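Local coordinates for protein 4'-phospho-dehydrooxetanocin synthase (PDB 5UL3) that catalyses the cobalamin-dependent radical SAM ring contraction of dAMP to an oxetane aldehyde in the biosynthesis of the nucleoside analogue oxetanocin A, at residues L122-V127 and D159-T164; P132-N137 and S299-A304. All blocks are in the same frame, centred on the assembly; numbering follows the deposited sequence.

Interaction 1 of 2, residues L122-V127 and D159-T164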
# COMPACT_ATOMS: atom_id res chain seq x y z
N LEU A 122 -1.53 19.58 -4.19
CA LEU A 122 -1.90 18.17 -4.31
C LEU A 122 -2.61 17.78 -3.03
O LEU A 122 -2.08 18.03 -1.94
CB LEU A 122 -0.67 17.29 -4.50
CG LEU A 122 0.14 17.62 -5.75
CD1 LEU A 122 1.42 16.79 -5.77
CD2 LEU A 122 -0.70 17.37 -7.02
N VAL A 123 -3.77 17.14 -3.16
CA VAL A 123 -4.64 16.80 -2.04
C VAL A 123 -4.83 15.29 -2.00
O VAL A 123 -5.33 14.70 -2.97
CB VAL A 123 -6.00 17.50 -2.17
CG1 VAL A 123 -6.85 17.27 -0.90
CG2 VAL A 123 -5.81 19.00 -2.42
N ASN A 124 -4.42 14.66 -0.90
CA ASN A 124 -4.72 13.25 -0.68
C ASN A 124 -6.06 13.12 0.03
O ASN A 124 -6.21 13.64 1.14
CB ASN A 124 -3.64 12.57 0.17
CG ASN A 124 -3.94 11.09 0.41
OD1 ASN A 124 -4.39 10.41 -0.51
ND2 ASN A 124 -3.73 10.61 1.63
N LEU A 125 -7.02 12.44 -0.59
CA LEU A 125 -8.32 12.25 0.06
C LEU A 125 -8.25 11.09 1.05
O LEU A 125 -7.39 10.22 0.98
CB LEU A 125 -9.43 12.00 -0.96
CG LEU A 125 -9.51 12.98 -2.13
CD1 LEU A 125 -10.78 12.77 -2.94
CD2 LEU A 125 -9.37 14.42 -1.66
N CYS A 126 -9.19 11.10 2.00
CA CYS A 126 -9.27 10.06 3.02
C CYS A 126 -10.66 10.09 3.63
O CYS A 126 -11.14 11.16 4.00
CB CYS A 126 -8.22 10.26 4.12
SG CYS A 126 -8.14 8.88 5.34
N VAL A 127 -11.29 8.92 3.73
CA VAL A 127 -12.49 8.75 4.55
C VAL A 127 -11.98 8.36 5.93
O VAL A 127 -11.66 7.19 6.17
CB VAL A 127 -13.44 7.72 3.95
CG1 VAL A 127 -14.72 7.62 4.78
CG2 VAL A 127 -13.77 8.06 2.51
N ASP A 159 -3.40 16.72 3.20
CA ASP A 159 -3.68 15.31 3.44
C ASP A 159 -4.87 15.19 4.38
O ASP A 159 -4.77 15.54 5.56
CB ASP A 159 -2.46 14.60 4.05
CG ASP A 159 -2.59 13.06 4.02
OD1 ASP A 159 -3.70 12.55 3.81
OD2 ASP A 159 -1.56 12.37 4.19
N MET A 160 -5.99 14.69 3.86
CA MET A 160 -7.16 14.42 4.71
C MET A 160 -6.90 13.34 5.74
O MET A 160 -7.70 13.22 6.68
CB MET A 160 -8.36 14.02 3.85
CG MET A 160 -8.88 15.15 2.98
SD MET A 160 -10.38 14.67 2.14
CE MET A 160 -11.55 14.74 3.52
N GLN A 161 -5.82 12.56 5.62
CA GLN A 161 -5.54 11.55 6.64
C GLN A 161 -5.36 12.15 8.01
O GLN A 161 -5.64 11.49 9.02
CB GLN A 161 -4.29 10.76 6.31
CG GLN A 161 -4.37 9.80 5.16
CD GLN A 161 -3.08 9.00 5.09
OE1 GLN A 161 -3.03 7.85 5.51
NE2 GLN A 161 -2.02 9.63 4.62
N VAL A 162 -4.85 13.37 8.09
CA VAL A 162 -4.56 13.99 9.38
C VAL A 162 -5.70 14.92 9.81
O VAL A 162 -5.49 15.82 10.63
CB VAL A 162 -3.20 14.72 9.38
CG1 VAL A 162 -2.05 13.73 9.14
CG2 VAL A 162 -3.16 15.86 8.35
N GLY A 163 -6.89 14.72 9.25
CA GLY A 163 -8.09 15.37 9.73
C GLY A 163 -8.54 16.60 8.97
O GLY A 163 -9.59 17.15 9.30
N THR A 164 -7.79 17.04 7.96
CA THR A 164 -8.19 18.22 7.20
C THR A 164 -9.54 17.98 6.53
O THR A 164 -9.72 17.00 5.80
CB THR A 164 -7.12 18.55 6.14
OG1 THR A 164 -5.83 18.55 6.77
CG2 THR A 164 -7.39 19.93 5.54

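Interaction 2 of 2, residues P132-N137 and S299-A304. With EDO (1,2-ethanediol), chain V.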
# COMPACT_ATOMS: atom_id res chain seq x y z
N PRO A 132 -8.42 5.53 10.31
CA PRO A 132 -8.09 6.55 11.31
C PRO A 132 -6.60 6.73 11.55
O PRO A 132 -6.21 7.79 12.06
CB PRO A 132 -8.78 6.05 12.59
CG PRO A 132 -9.60 4.85 12.17
CD PRO A 132 -8.94 4.31 10.95
N ILE A 133 -5.77 5.74 11.23
CA ILE A 133 -4.34 5.76 11.54
C ILE A 133 -3.59 6.07 10.24
O ILE A 133 -3.54 5.20 9.36
CB ILE A 133 -3.88 4.44 12.16
CG1 ILE A 133 -4.66 4.14 13.44
CG2 ILE A 133 -2.39 4.50 12.44
CD1 ILE A 133 -4.47 5.19 14.54
N PRO A 134 -2.99 7.23 10.10
CA PRO A 134 -2.41 7.61 8.81
C PRO A 134 -1.10 6.89 8.52
O PRO A 134 -0.45 6.33 9.40
CB PRO A 134 -2.18 9.12 8.96
CG PRO A 134 -1.98 9.31 10.43
CD PRO A 134 -2.82 8.28 11.12
N ARG A 135 -0.73 6.89 7.24
CA ARG A 135 0.61 6.51 6.81
C ARG A 135 1.08 7.57 5.82
O ARG A 135 0.27 8.15 5.09
CB ARG A 135 0.65 5.12 6.14
CG ARG A 135 -0.17 5.06 4.87
CD ARG A 135 -0.26 3.65 4.25
NE ARG A 135 0.79 3.27 3.29
CZ ARG A 135 1.04 3.88 2.13
NH1 ARG A 135 0.36 4.96 1.76
NH2 ARG A 135 2.01 3.40 1.32
N LEU A 136 2.37 7.85 5.85
CA LEU A 136 2.96 8.81 4.91
C LEU A 136 2.44 8.57 3.51
O LEU A 136 2.54 7.45 2.97
CB LEU A 136 4.48 8.66 4.95
CG LEU A 136 5.28 9.56 3.99
CD1 LEU A 136 5.00 11.03 4.23
CD2 LEU A 136 6.76 9.26 4.11
N ASN A 137 1.83 9.59 2.91
CA ASN A 137 1.18 9.39 1.62
C ASN A 137 2.18 9.56 0.48
O ASN A 137 2.58 10.67 0.14
CB ASN A 137 0.00 10.34 1.42
CG ASN A 137 -0.71 10.08 0.09
OD1 ASN A 137 -0.65 10.89 -0.82
ND2 ASN A 137 -1.37 8.90 -0.02
N SER A 299 2.77 12.02 12.77
CA SER A 299 3.28 11.51 14.04
C SER A 299 2.32 11.80 15.19
O SER A 299 2.24 11.02 16.14
CB SER A 299 4.66 12.09 14.36
OG SER A 299 4.58 13.38 14.93
N LYS A 300 1.59 12.91 15.10
CA LYS A 300 0.61 13.25 16.13
C LYS A 300 -0.55 12.26 16.12
O LYS A 300 -1.16 12.02 17.17
CB LYS A 300 0.14 14.69 15.92
CG LYS A 300 -1.22 15.06 16.51
CD LYS A 300 -1.56 16.51 16.15
CE LYS A 300 -2.93 16.93 16.67
NZ LYS A 300 -3.20 18.37 16.40
N PHE A 301 -0.84 11.66 14.97
CA PHE A 301 -1.87 10.64 14.85
C PHE A 301 -1.30 9.23 14.97
O PHE A 301 -2.00 8.27 14.62
CB PHE A 301 -2.62 10.78 13.53
CG PHE A 301 -3.54 11.98 13.46
CD1 PHE A 301 -3.03 13.27 13.45
CD2 PHE A 301 -4.91 11.80 13.36
CE1 PHE A 301 -3.87 14.37 13.38
CE2 PHE A 301 -5.76 12.90 13.29
CZ PHE A 301 -5.24 14.18 13.30
N ARG A 302 -0.06 9.10 15.44
CA ARG A 302 0.59 7.81 15.66
C ARG A 302 0.69 7.01 14.36
O ARG A 302 0.55 5.78 14.36
CB ARG A 302 -0.13 7.03 16.76
CG ARG A 302 -0.35 7.88 18.00
CD ARG A 302 -0.41 7.05 19.26
NE ARG A 302 -0.36 7.89 20.44
CZ ARG A 302 -0.33 7.42 21.69
NH1 ARG A 302 -0.34 6.11 21.90
NH2 ARG A 302 -0.28 8.26 22.71
N GLY A 303 0.97 7.72 13.26
CA GLY A 303 1.04 7.13 11.94
C GLY A 303 2.38 6.50 11.60
O GLY A 303 3.30 6.44 12.40
N ALA A 304 2.47 6.02 10.34
CA ALA A 304 3.54 5.11 9.92
C ALA A 304 4.40 5.69 8.80
O ALA A 304 3.91 6.39 7.91
CB ALA A 304 2.94 3.79 9.44
C1 EDO V . 1.07 0.64 6.82
O1 EDO V . 0.17 1.10 7.84
C2 EDO V . 0.31 0.39 5.52
O2 EDO V . 1.21 0.52 4.41

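Interaction 1 of 2, residues L122-V127 and D159-T164
Asn124 and Asp159, a parallel bridged pair at the ends of two neighbouring strands, carry their side chains side by side and pointing the same way, with amide and carboxylate planes turned 65° apart. CG of Asn124 lies anti to the backbone N (chi1 180°), and ND2 donates to Asp159 OD1 at 2.9 Å from above the carboxylate plane. The backbone N of Gln161 reaches Asp159 OD1 at 2.8 Å from the opposite face, closing an Asx turn. The extended Gln161 side chain returns to the same carboxylate at its rim, NE2 donating to the syn lone pair of Asp159 OD2 at 2.8 Å, so two residues fix the rotation of the carboxylate. Past the strand end, Met160 N bonds Asn124 O at 2.9 Å. Met160 runs alongside Leu125, SD lying 3.9 Å from CD2, and its chain bends at chi3 (74°), placing CE near Cys126 O. Cys126 lays CB against Met160 CB and SG beside Gln161 CG. These are the C-terminal ends of the parallel strands of the Rossmann-type B12 domain, where Gln161 touches cobalamin. Strand 119-124 runs between 154-159 and 180-184; helix 190-205 packs on Leu125 and Met160, while helix 138-149 meets Asn124 through Thr140.

Interaction 2 of 2, residues P132-N137 and S299-A304
Arg135 and Ala304 form a single backbone bridge that joins the cobalamin-binding Rossmann domain to the start of the partial TIM barrel of the AdoMet radical domain. Leu136 N donates to Ala304 O in a nearly straight bond of 3.0 Å (173° at the hydrogen), and Ala304 N donates to Pro134 O at 3.1 Å on a more bent path. From this bridge the Arg135 side chain leads away. Its CB still lies 3.9 Å from Ala304 O. CG stands between the backbone N and the carbonyl carbon (chi1 63°), and the chain bends at chi3 (-89°). CD packs against C2 and O2 of a 1,2-ethanediol, probably from the crystallisation liquor; Arg135 NE donates to O2 of that diol at 3.0 Å, at the edge of the guanidinium and near its plane. At the tip, NH2 hydrogen-bonds cobalamin, for which Arg135 is a binding residue. In the partner segment, helix 295-300 ends in a Schellman motif with Arg302 at the C-prime position. Gly303, which follows it, brings its CA to 3.1 Å from Pro134 O. Nearer the surface, Ile133 sets CG2 by Arg302 O and CD1 by Phe301 O. The apolar pair is Pro134 and Phe301, which cross at about a right angle, Pro134 CD and CG each 3.5 Å from Phe301 CB.

Interaction 1 is wholly buried and joins two segments of the B12 domain, whereas interaction 2 is partly exposed and links that domain to the radical SAM domain. Their chemistry follows: interaction 1 adds to its one backbone bond a buried carboxylate gripped by two side-chain amides and a backbone N, while the hydrogen bonds across interaction 2 are both backbone to backbone, with Pro134 packed on Phe301 and the exposed Ile133 at its margin. Their centres lie 11 Å apart, and the loop following strand 119-124 carries the chain from one to the other. They meet directly where Gln161 NE2, already bonded to Asp159, also donates to Arg135 O at 2.8 Å. Both Gln161 and Arg135 contact cobalamin.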